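Local coordinates for DNA topoisomerase 2-associated protein PAT1 (PDB 5LMG) that activates mRNA decapping and represses translation, its C-terminal domain directly binding the decapping enzyme Dcp2 and the exonuclease Xrn1, at residues A[138-143]-A[151-156]; A[101-106]-A[157-162]. The protein carries 2 engineered substitutions. All coordinates share one frame; numbering follows the deposited sequence.

Interaction 1: A[138-143]-A[151-156]; sequences IILSSY and LTQLKK
K156, which brushes L140 with its aliphatic chain, ends in an ammonium held from beyond the contact: NZ hydrogen-bonds to S101 O and makes a long, weak ion pair with D103 OD1. One acceptor lies just before helix 103-114 and the other on its first residue. The lysine chain runs out straight at first, then bends in its last two torsions (chi3 72°, chi4 65°), and this turn carries the ammonium to its acceptors. Along the way CE passes L140 CD1 at 4.5 Å, a loose graze between a methyl and a methylene.

The closer meeting lies one helical turn back, at Q153. L140 CD2 comes up against the side amide, 3.5 Å from Q153 NE2 and 3.7 Å from Q153 CD, and it also touches the methylene, with Q153 CG 3.9 Å away. One methyl therefore covers the outer length of the glutamine, and the two side chains meet at about a right angle. No hydrogen bond joins the segments; the contact is van der Waals packing between partly exposed groups near the surface. The amide is steadied from its own side of the contact, since Q153 OE1 accepts the backbone N-H of T150, which ties the glutamine to the residue just before helix 151-174.

Elsewhere the connection folds back on the first helix, with I139 O taking the hydroxyls of both T145 and T146, while L154 packs on helix 257-267. Helices 136-141 and 151-174 follow each other in the chain and pack side by side across a short connection, consistent with the alpha-helical, TPR-like family of this domain.

Interaction 2: A[101-106]-A[157-162]; sequences SFDKGI and VDLFQM
F160 presents an edge of its ring to I106, not a face: I106 CD1 lies near the ring plane, 3.8 Å from F160 CD2, with I106 CG1 following at 4.0 Å from the same carbon. The two side chains cross at about a right angle. Around the phenylalanine, I137, L100, L135 and I202 complete a hydrophobic setting for the buried ring. The other flat group, the D103 carboxylate, has a methyl for company: L159 CD2 sits 3.5 Å from D103 OD1, off the carboxylate plane, and 3.8 Å from D103 CB.

I106 is the residue that links these two sites, because its branches part. The CG1 arm lies beside the backbone N (chi1 -64°) and extends to the ring, whereas CG2, anti to that N, turns to the leucine and rests 3.9 Å from L159 CD2. On the opposing helix L159 sends CG anti to its own N (chi1 -178°), which brings CD2 over to the other helix, where it touches both D103 and I106. A single methyl thus spans one turn of helix 103-114, from the carbon-and-oxygen surface of D103 at the partly exposed margin to the buried isoleucine.

No hydrogen bond crosses between the segments. At the start of helix 103-114, F102 takes the N-cap position and its O accepts I106 N at 3.1 Å. Away from this contact, F102 packs on helix 48-70, where K104 also forms a salt bridge with E56 and a cation-pi interaction with Y59. Helix 103-114 thus lies between helix 48-70 and helix 151-174, the latter also covered by helices 136-141 and 201-216.

Overall arrangement
Both contacts use helix 151-174: interaction 1 its first six residues, interaction 2 the next six, and their centres lie about 10 Å apart on the same side of the chain's centre. In sequence, 101-106 comes first, then 138-143, and the shared helix follows, so interaction 1 is nested inside the loop that interaction 2 closes. They also touch directly: the lysine at the end of 151-156 reaches the segment 101-106, and S141 CB packs on V157 CG1 at 3.8 Å. The long helix thereby receives helix 136-141, its neighbour in sequence, and the more distant helix 103-114, so helices distant and adjacent in sequence pack on the same long helix within the PAT1 family region.

Interaction 1: A[138-143]-A[151-156]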
loop_
_atom_site.group_PDB
_atom_site.type_symbol
_atom_site.label_atom_id
_atom_site.label_comp_id
_atom_site.label_asym_id
_atom_site.label_seq_id
_atom_site.Cartn_x
_atom_site.Cartn_y
_atom_site.Cartn_z
ATOM N N ILE A 138 3.999 -8.876 -5.037
ATOM C CA ILE A 138 4.610 -8.590 -3.737
ATOM C C ILE A 138 6.116 -8.806 -3.864
ATOM O O ILE A 138 6.888 -7.942 -3.459
ATOM C CB ILE A 138 3.955 -9.453 -2.618
ATOM C CG1 ILE A 138 2.469 -9.043 -2.387
ATOM C CG2 ILE A 138 4.789 -9.459 -1.323
ATOM C CD1 ILE A 138 2.173 -7.628 -1.733
ATOM N N ILE A 139 6.524 -9.937 -4.465
ATOM C CA ILE A 139 7.936 -10.277 -4.685
ATOM C C ILE A 139 8.606 -9.207 -5.580
ATOM O O ILE A 139 9.693 -8.748 -5.248
ATOM C CB ILE A 139 8.090 -11.751 -5.180
ATOM C CG1 ILE A 139 7.627 -12.738 -4.068
ATOM C CG2 ILE A 139 9.541 -12.075 -5.609
ATOM C CD1 ILE A 139 6.977 -14.010 -4.552
ATOM N N LEU A 140 7.905 -8.732 -6.634
ATOM C CA LEU A 140 8.400 -7.698 -7.544
ATOM C C LEU A 140 8.517 -6.320 -6.917
ATOM O O LEU A 140 9.389 -5.557 -7.315
ATOM C CB LEU A 140 7.530 -7.609 -8.822
ATOM C CG LEU A 140 7.646 -8.782 -9.802
ATOM C CD1 LEU A 140 6.696 -8.592 -10.981
ATOM C CD2 LEU A 140 9.103 -8.993 -10.266
ATOM N N SER A 141 7.594 -5.966 -6.019
ATOM C CA SER A 141 7.562 -4.654 -5.369
ATOM C C SER A 141 8.350 -4.592 -4.046
ATOM O O SER A 141 8.410 -3.528 -3.426
ATOM C CB SER A 141 6.122 -4.175 -5.180
ATOM O OG SER A 141 5.402 -5.084 -4.364
ATOM N N SER A 142 8.952 -5.715 -3.610
ATOM C CA SER A 142 9.771 -5.721 -2.387
ATOM C C SER A 142 11.226 -5.401 -2.774
ATOM O O SER A 142 11.802 -6.086 -3.621
ATOM C CB SER A 142 9.726 -7.079 -1.690
ATOM O OG SER A 142 10.677 -7.151 -0.636
ATOM N N TYR A 143 11.829 -4.409 -2.106
ATOM C CA TYR A 143 13.240 -4.059 -2.313
ATOM C C TYR A 143 14.171 -5.198 -1.868
ATOM O O TYR A 143 15.313 -5.247 -2.298
ATOM C CB TYR A 143 13.588 -2.752 -1.583
ATOM C CG TYR A 143 13.576 -2.822 -0.069
ATOM C CD1 TYR A 143 14.678 -3.307 0.635
ATOM C CD2 TYR A 143 12.521 -2.283 0.666
ATOM C CE1 TYR A 143 14.717 -3.288 2.024
ATOM C CE2 TYR A 143 12.559 -2.241 2.059
ATOM C CZ TYR A 143 13.656 -2.755 2.734
ATOM O OH TYR A 143 13.700 -2.787 4.103
ATOM N N LEU A 151 11.944 -1.527 -15.714
ATOM C CA LEU A 151 10.795 -0.653 -15.994
ATOM C C LEU A 151 9.484 -1.464 -16.235
ATOM O O LEU A 151 8.422 -1.065 -15.763
ATOM C CB LEU A 151 11.075 0.333 -17.150
ATOM C CG LEU A 151 10.003 1.410 -17.431
ATOM C CD1 LEU A 151 9.714 2.266 -16.191
ATOM C CD2 LEU A 151 10.406 2.293 -18.621
ATOM N N THR A 152 9.580 -2.603 -16.936
ATOM C CA THR A 152 8.454 -3.503 -17.219
ATOM C C THR A 152 7.835 -4.006 -15.910
ATOM O O THR A 152 6.606 -4.054 -15.787
ATOM C CB THR A 152 8.924 -4.631 -18.169
ATOM O OG1 THR A 152 9.355 -4.045 -19.397
ATOM C CG2 THR A 152 7.840 -5.680 -18.450
ATOM N N GLN A 153 8.689 -4.346 -14.930
ATOM C CA GLN A 153 8.275 -4.817 -13.618
ATOM C C GLN A 153 7.591 -3.701 -12.820
ATOM O O GLN A 153 6.549 -3.954 -12.210
ATOM C CB GLN A 153 9.464 -5.420 -12.859
ATOM C CG GLN A 153 9.855 -6.793 -13.405
ATOM C CD GLN A 153 11.148 -7.329 -12.845
ATOM O OE1 GLN A 153 12.023 -6.594 -12.396
ATOM N NE2 GLN A 153 11.314 -8.633 -12.905
ATOM N N LEU A 154 8.131 -2.459 -12.896
ATOM C CA LEU A 154 7.545 -1.285 -12.233
ATOM C C LEU A 154 6.143 -0.964 -12.799
ATOM O O LEU A 154 5.232 -0.640 -12.021
ATOM C CB LEU A 154 8.462 -0.056 -12.330
ATOM C CG LEU A 154 9.785 -0.088 -11.541
ATOM C CD1 LEU A 154 10.611 1.187 -11.804
ATOM C CD2 LEU A 154 9.544 -0.278 -10.034
ATOM N N LYS A 155 5.966 -1.113 -14.142
ATOM C CA LYS A 155 4.686 -0.901 -14.835
ATOM C C LYS A 155 3.630 -1.902 -14.311
ATOM O O LYS A 155 2.479 -1.520 -14.105
ATOM C CB LYS A 155 4.845 -1.017 -16.367
ATOM C CG LYS A 155 5.603 0.146 -17.035
ATOM C CD LYS A 155 4.801 1.448 -17.060
ATOM C CE LYS A 155 5.619 2.613 -17.551
ATOM N NZ LYS A 155 4.840 3.878 -17.522
ATOM N N LYS A 156 4.037 -3.173 -14.085
ATOM C CA LYS A 156 3.152 -4.217 -13.554
ATOM C C LYS A 156 2.674 -3.872 -12.135
ATOM O O LYS A 156 1.488 -4.051 -11.828
ATOM C CB LYS A 156 3.838 -5.581 -13.569
ATOM C CG LYS A 156 3.918 -6.205 -14.959
ATOM C CD LYS A 156 4.589 -7.582 -14.962
ATOM C CE LYS A 156 3.752 -8.688 -14.343
ATOM N NZ LYS A 156 2.516 -8.966 -15.124
#

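Interaction 2: A[101-106]-A[157-162]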
loop_
_atom_site.group_PDB
_atom_site.type_symbol
_atom_site.label_atom_id
_atom_site.label_comp_id
_atom_site.label_asym_id
_atom_site.label_seq_id
_atom_site.Cartn_x
_atom_site.Cartn_y
_atom_site.Cartn_z
ATOM N N SER A 101 -0.429 -12.843 -11.727
ATOM C CA SER A 101 0.951 -12.604 -12.185
ATOM C C SER A 101 0.937 -11.996 -13.585
ATOM O O SER A 101 1.953 -11.466 -14.011
ATOM C CB SER A 101 1.743 -13.907 -12.262
ATOM O OG SER A 101 2.048 -14.433 -10.985
ATOM N N PHE A 102 -0.190 -12.118 -14.318
ATOM C CA PHE A 102 -0.331 -11.623 -15.690
ATOM C C PHE A 102 -1.218 -10.383 -15.758
ATOM O O PHE A 102 -2.236 -10.324 -15.058
ATOM C CB PHE A 102 -0.884 -12.731 -16.599
ATOM C CG PHE A 102 0.013 -13.944 -16.703
ATOM C CD1 PHE A 102 1.045 -13.990 -17.634
ATOM C CD2 PHE A 102 -0.160 -15.034 -15.853
ATOM C CE1 PHE A 102 1.889 -15.102 -17.714
ATOM C CE2 PHE A 102 0.689 -16.145 -15.929
ATOM C CZ PHE A 102 1.704 -16.172 -16.861
ATOM N N ASP A 103 -0.839 -9.397 -16.603
ATOM C CA ASP A 103 -1.609 -8.148 -16.786
ATOM C C ASP A 103 -3.049 -8.419 -17.192
ATOM O O ASP A 103 -3.955 -7.743 -16.700
ATOM C CB ASP A 103 -0.956 -7.216 -17.811
ATOM C CG ASP A 103 0.479 -6.895 -17.500
ATOM O OD1 ASP A 103 0.745 -6.357 -16.396
ATOM O OD2 ASP A 103 1.341 -7.202 -18.343
ATOM N N LYS A 104 -3.252 -9.419 -18.083
ATOM C CA LYS A 104 -4.570 -9.856 -18.546
ATOM C C LYS A 104 -5.464 -10.310 -17.365
ATOM O O LYS A 104 -6.623 -9.905 -17.297
ATOM C CB LYS A 104 -4.437 -10.933 -19.632
ATOM C CG LYS A 104 -5.440 -10.740 -20.747
ATOM C CD LYS A 104 -5.307 -11.784 -21.834
ATOM C CE LYS A 104 -6.543 -11.811 -22.694
ATOM N NZ LYS A 104 -6.386 -12.738 -23.843
ATOM N N GLY A 105 -4.896 -11.069 -16.422
ATOM C CA GLY A 105 -5.587 -11.494 -15.202
ATOM C C GLY A 105 -6.004 -10.301 -14.354
ATOM O O GLY A 105 -7.169 -10.182 -13.976
ATOM N N ILE A 106 -5.076 -9.351 -14.141
ATOM C CA ILE A 106 -5.311 -8.112 -13.383
ATOM C C ILE A 106 -6.406 -7.229 -14.030
ATOM O O ILE A 106 -7.331 -6.792 -13.338
ATOM C CB ILE A 106 -3.968 -7.324 -13.159
ATOM C CG1 ILE A 106 -2.975 -8.137 -12.285
ATOM C CG2 ILE A 106 -4.217 -5.906 -12.550
ATOM C CD1 ILE A 106 -1.520 -7.648 -12.361
ATOM N N VAL A 157 3.589 -3.320 -11.303
ATOM C CA VAL A 157 3.323 -2.904 -9.921
ATOM C C VAL A 157 2.298 -1.758 -9.925
ATOM O O VAL A 157 1.307 -1.844 -9.201
ATOM C CB VAL A 157 4.631 -2.570 -9.133
ATOM C CG1 VAL A 157 4.326 -1.981 -7.748
ATOM C CG2 VAL A 157 5.522 -3.809 -8.991
ATOM N N ASP A 158 2.506 -0.727 -10.781
ATOM C CA ASP A 158 1.598 0.421 -10.921
ATOM C C ASP A 158 0.189 -0.028 -11.389
ATOM O O ASP A 158 -0.810 0.510 -10.898
ATOM C CB ASP A 158 2.179 1.477 -11.885
ATOM C CG ASP A 158 3.548 2.045 -11.521
ATOM O OD1 ASP A 158 3.953 1.928 -10.336
ATOM O OD2 ASP A 158 4.203 2.628 -12.409
ATOM N N LEU A 159 0.122 -1.027 -12.308
ATOM C CA LEU A 159 -1.143 -1.593 -12.798
ATOM C C LEU A 159 -1.916 -2.273 -11.660
ATOM O O LEU A 159 -3.094 -1.975 -11.472
ATOM C CB LEU A 159 -0.940 -2.574 -13.977
ATOM C CG LEU A 159 -2.239 -3.165 -14.578
ATOM C CD1 LEU A 159 -2.980 -2.138 -15.429
ATOM C CD2 LEU A 159 -1.955 -4.431 -15.378
ATOM N N PHE A 160 -1.256 -3.199 -10.924
ATOM C CA PHE A 160 -1.835 -3.912 -9.791
ATOM C C PHE A 160 -2.345 -2.913 -8.752
ATOM O O PHE A 160 -3.469 -3.058 -8.278
ATOM C CB PHE A 160 -0.805 -4.858 -9.160
ATOM C CG PHE A 160 -1.408 -5.868 -8.214
ATOM C CD1 PHE A 160 -1.736 -5.515 -6.909
ATOM C CD2 PHE A 160 -1.643 -7.174 -8.622
ATOM C CE1 PHE A 160 -2.284 -6.454 -6.027
ATOM C CE2 PHE A 160 -2.198 -8.111 -7.743
ATOM C CZ PHE A 160 -2.513 -7.741 -6.453
ATOM N N GLN A 161 -1.549 -1.868 -8.462
ATOM C CA GLN A 161 -1.883 -0.794 -7.530
ATOM C C GLN A 161 -3.176 -0.063 -7.930
ATOM O O GLN A 161 -4.081 0.068 -7.107
ATOM C CB GLN A 161 -0.693 0.184 -7.405
ATOM C CG GLN A 161 -0.951 1.481 -6.608
ATOM C CD GLN A 161 -0.970 1.295 -5.103
ATOM O OE1 GLN A 161 -0.193 0.523 -4.527
ATOM N NE2 GLN A 161 -1.842 2.041 -4.428
ATOM N N MET A 162 -3.258 0.382 -9.196
ATOM C CA MET A 162 -4.374 1.134 -9.763
ATOM C C MET A 162 -5.694 0.333 -9.810
ATOM O O MET A 162 -6.740 0.866 -9.440
ATOM C CB MET A 162 -3.985 1.652 -11.162
ATOM C CG MET A 162 -5.018 2.541 -11.801
ATOM S SD MET A 162 -4.711 2.803 -13.563
ATOM C CE MET A 162 -5.305 1.275 -14.243
#